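Local coordinates for aminopeptidase (Aneurinibacillus sp., PDB 2EK8) that acts as a zinc-dependent aminopeptidase of the M28 family, removing residues one at a time from the N-termini of peptides, at the zinc ion site. Coordinates in Å, arbitrary orientation; residue numbers count along the deposited sequence, not the author numbering.

The zinc ion site. Residues 228, 230, 232, 240-241, 272-273, 301-302, 346, 370-371. With ZN (zinc ion), chain B; ZN (zinc ion), chain C.
This is the dinuclear zinc centre of an M28 peptidase, the catalytic site of the family. Its ligands are scattered along the peptidase region. His228 ends strand 222-228, Asp240 lies near the start of helix 238-255, and Glu273, Asp301 and His371 sit in loops, Asp301 just after strand 294-300. The two zinc ions are 3.5 Å apart. Asp240 bridges them, OD1 to the chain C ion and OD2 to the chain B ion. Its CG is anti to the backbone N (chi1 -176°), and a cis peptide bond leads on to Asp241. Water 1 also bridges, at 2.0 Å from the chain C zinc. It is the likely nucleophile.

The chain B zinc takes His371 NE2 and an uneven pair from Glu273, with OE2 at 2.1 Å and OE1 at 2.6 Å. The His371 ring is sandwiched, with Val232 CG1 over the centre of one face and Tyr370 CZ over the other. The chain C zinc binds His228 NE2 and both oxygens of Asp301. Ser346 OG hydrogen-bonds to the anti lone pair of Asp301 OD2, at 2.8 Å.

Asp230 belongs to the second shell. His228 ND1 donates to its OD1 at 2.9 Å, a bent bond (137° at H) from above the carboxylate plane, which should orient the imidazole and make it more electron-rich. Glu272 N shares OD1, and Glu273 N meets the syn lone pair of OD2. Glu272 is the expected general base of the family. Its chain bends at chi2 (-80°), laying OE1 over one face of the His228 ring, toward its rim, and 3.3 Å from the oxygen of water 1.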
loop_
_atom_site.group_PDB
_atom_site.type_symbol
_atom_site.label_atom_id
_atom_site.label_comp_id
_atom_site.label_asym_id
_atom_site.label_seq_id
_atom_site.Cartn_x
_atom_site.Cartn_y
_atom_site.Cartn_z
ATOM N N HIS A 228 -7.967 0.652 1.645
ATOM C CA HIS A 228 -7.582 2.033 1.370
ATOM C C HIS A 228 -8.364 2.537 0.167
ATOM O O HIS A 228 -8.593 1.794 -0.796
ATOM C CB HIS A 228 -6.065 2.167 1.165
ATOM C CG HIS A 228 -5.542 1.530 -0.087
ATOM N ND1 HIS A 228 -5.382 2.228 -1.266
ATOM C CD2 HIS A 228 -5.077 0.281 -0.322
ATOM C CE1 HIS A 228 -4.834 1.435 -2.172
ATOM N NE2 HIS A 228 -4.639 0.249 -1.624
ATOM N N ASP A 230 -7.572 5.325 -1.808
ATOM C CA ASP A 230 -6.822 6.068 -2.817
ATOM C C ASP A 230 -6.225 5.082 -3.812
ATOM O O ASP A 230 -6.133 3.888 -3.529
ATOM C CB ASP A 230 -5.693 6.881 -2.175
ATOM C CG ASP A 230 -4.621 6.003 -1.554
ATOM O OD1 ASP A 230 -4.977 5.094 -0.774
ATOM O OD2 ASP A 230 -3.423 6.225 -1.840
ATOM N N VAL A 232 -3.194 4.934 -7.364
ATOM C CA VAL A 232 -2.051 5.646 -7.918
ATOM C C VAL A 232 -2.473 6.474 -9.123
ATOM O O VAL A 232 -3.532 6.245 -9.713
ATOM C CB VAL A 232 -0.914 4.680 -8.334
ATOM C CG1 VAL A 232 -0.438 3.888 -7.113
ATOM C CG2 VAL A 232 -1.392 3.737 -9.430
ATOM N N ASP A 240 -7.419 -2.092 -7.056
ATOM C CA ASP A 240 -6.506 -1.532 -6.066
ATOM C C ASP A 240 -6.852 -0.070 -5.795
ATOM O O ASP A 240 -6.384 0.821 -6.505
ATOM C CB ASP A 240 -5.057 -1.658 -6.555
ATOM C CG ASP A 240 -4.049 -1.180 -5.526
ATOM O OD1 ASP A 240 -4.419 -1.071 -4.341
ATOM O OD2 ASP A 240 -2.884 -0.925 -5.899
ATOM N N ASP A 241 -7.671 0.186 -4.774
ATOM C CA ASP A 241 -8.233 -0.847 -3.911
ATOM C C ASP A 241 -9.736 -0.638 -3.704
ATOM O O ASP A 241 -10.237 -0.747 -2.584
ATOM C CB ASP A 241 -7.504 -0.827 -2.557
ATOM C CG ASP A 241 -7.917 -1.969 -1.636
ATOM O OD1 ASP A 241 -8.386 -3.016 -2.130
ATOM O OD2 ASP A 241 -7.741 -1.822 -0.406
ATOM N N GLU A 272 -2.690 5.579 1.149
ATOM C CA GLU A 272 -1.998 4.314 1.373
ATOM C C GLU A 272 -0.854 4.172 0.372
ATOM O O GLU A 272 0.221 3.663 0.699
ATOM C CB GLU A 272 -2.981 3.151 1.209
ATOM C CG GLU A 272 -2.410 1.751 1.434
ATOM C CD GLU A 272 -1.640 1.197 0.239
ATOM O OE1 GLU A 272 -1.766 1.740 -0.883
ATOM O OE2 GLU A 272 -0.912 0.197 0.430
ATOM N N GLU A 273 -1.083 4.643 -0.850
ATOM C CA GLU A 273 -0.081 4.531 -1.907
ATOM C C GLU A 273 1.124 5.444 -1.683
ATOM O O GLU A 273 2.170 5.248 -2.294
ATOM C CB GLU A 273 -0.718 4.836 -3.267
ATOM C CG GLU A 273 -1.919 3.951 -3.609
ATOM C CD GLU A 273 -1.537 2.542 -4.045
ATOM O OE1 GLU A 273 -0.353 2.159 -3.909
ATOM O OE2 GLU A 273 -2.437 1.814 -4.519
ATOM N N ASP A 301 -6.922 -5.709 0.395
ATOM C CA ASP A 301 -6.276 -4.936 -0.661
ATOM C C ASP A 301 -6.123 -5.847 -1.871
ATOM O O ASP A 301 -5.377 -6.830 -1.816
ATOM C CB ASP A 301 -4.893 -4.459 -0.186
ATOM C CG ASP A 301 -4.345 -3.288 -1.007
ATOM O OD1 ASP A 301 -4.866 -3.021 -2.108
ATOM O OD2 ASP A 301 -3.380 -2.637 -0.548
ATOM N N MET A 302 -6.837 -5.506 -2.947
ATOM C CA MET A 302 -6.834 -6.250 -4.207
ATOM C C MET A 302 -7.452 -7.621 -3.985
ATOM O O MET A 302 -6.760 -8.636 -3.888
ATOM C CB MET A 302 -5.400 -6.333 -4.754
ATOM C CG MET A 302 -4.836 -4.931 -5.007
ATOM S SD MET A 302 -3.179 -4.800 -5.692
ATOM C CE MET A 302 -2.193 -5.241 -4.315
ATOM N N SER A 346 1.138 -2.719 2.653
ATOM C CA SER A 346 -0.272 -2.358 2.797
ATOM C C SER A 346 -0.547 -1.928 4.235
ATOM O O SER A 346 0.309 -2.075 5.109
ATOM C CB SER A 346 -1.208 -3.499 2.384
ATOM O OG SER A 346 -2.486 -2.960 2.054
ATOM N N TYR A 370 -2.090 -4.185 -12.332
ATOM C CA TYR A 370 -1.665 -3.530 -11.097
ATOM C C TYR A 370 -1.004 -2.170 -11.342
ATOM O O TYR A 370 0.016 -2.083 -12.022
ATOM C CB TYR A 370 -0.696 -4.457 -10.361
ATOM C CG TYR A 370 -0.049 -3.872 -9.130
ATOM C CD1 TYR A 370 -0.806 -3.538 -8.008
ATOM C CD2 TYR A 370 1.332 -3.690 -9.073
ATOM C CE1 TYR A 370 -0.201 -3.040 -6.857
ATOM C CE2 TYR A 370 1.948 -3.192 -7.929
ATOM C CZ TYR A 370 1.175 -2.871 -6.826
ATOM O OH TYR A 370 1.782 -2.385 -5.696
ATOM N N HIS A 371 -1.590 -1.118 -10.774
ATOM C CA HIS A 371 -1.074 0.245 -10.900
ATOM C C HIS A 371 -1.006 0.787 -12.327
ATOM O O HIS A 371 -0.147 1.610 -12.645
ATOM C CB HIS A 371 0.309 0.349 -10.252
ATOM C CG HIS A 371 0.278 0.326 -8.755
ATOM N ND1 HIS A 371 1.406 0.499 -7.984
ATOM C CD2 HIS A 371 -0.751 0.165 -7.889
ATOM C CE1 HIS A 371 1.075 0.446 -6.706
ATOM N NE2 HIS A 371 -0.227 0.245 -6.622
HETATM ZN ZN ZN B . -1.420 0.028 -4.896
HETATM ZN ZN ZN C . -3.629 -1.350 -2.502
HETATM O O HOH W 1 -1.664 -0.904 -2.855
#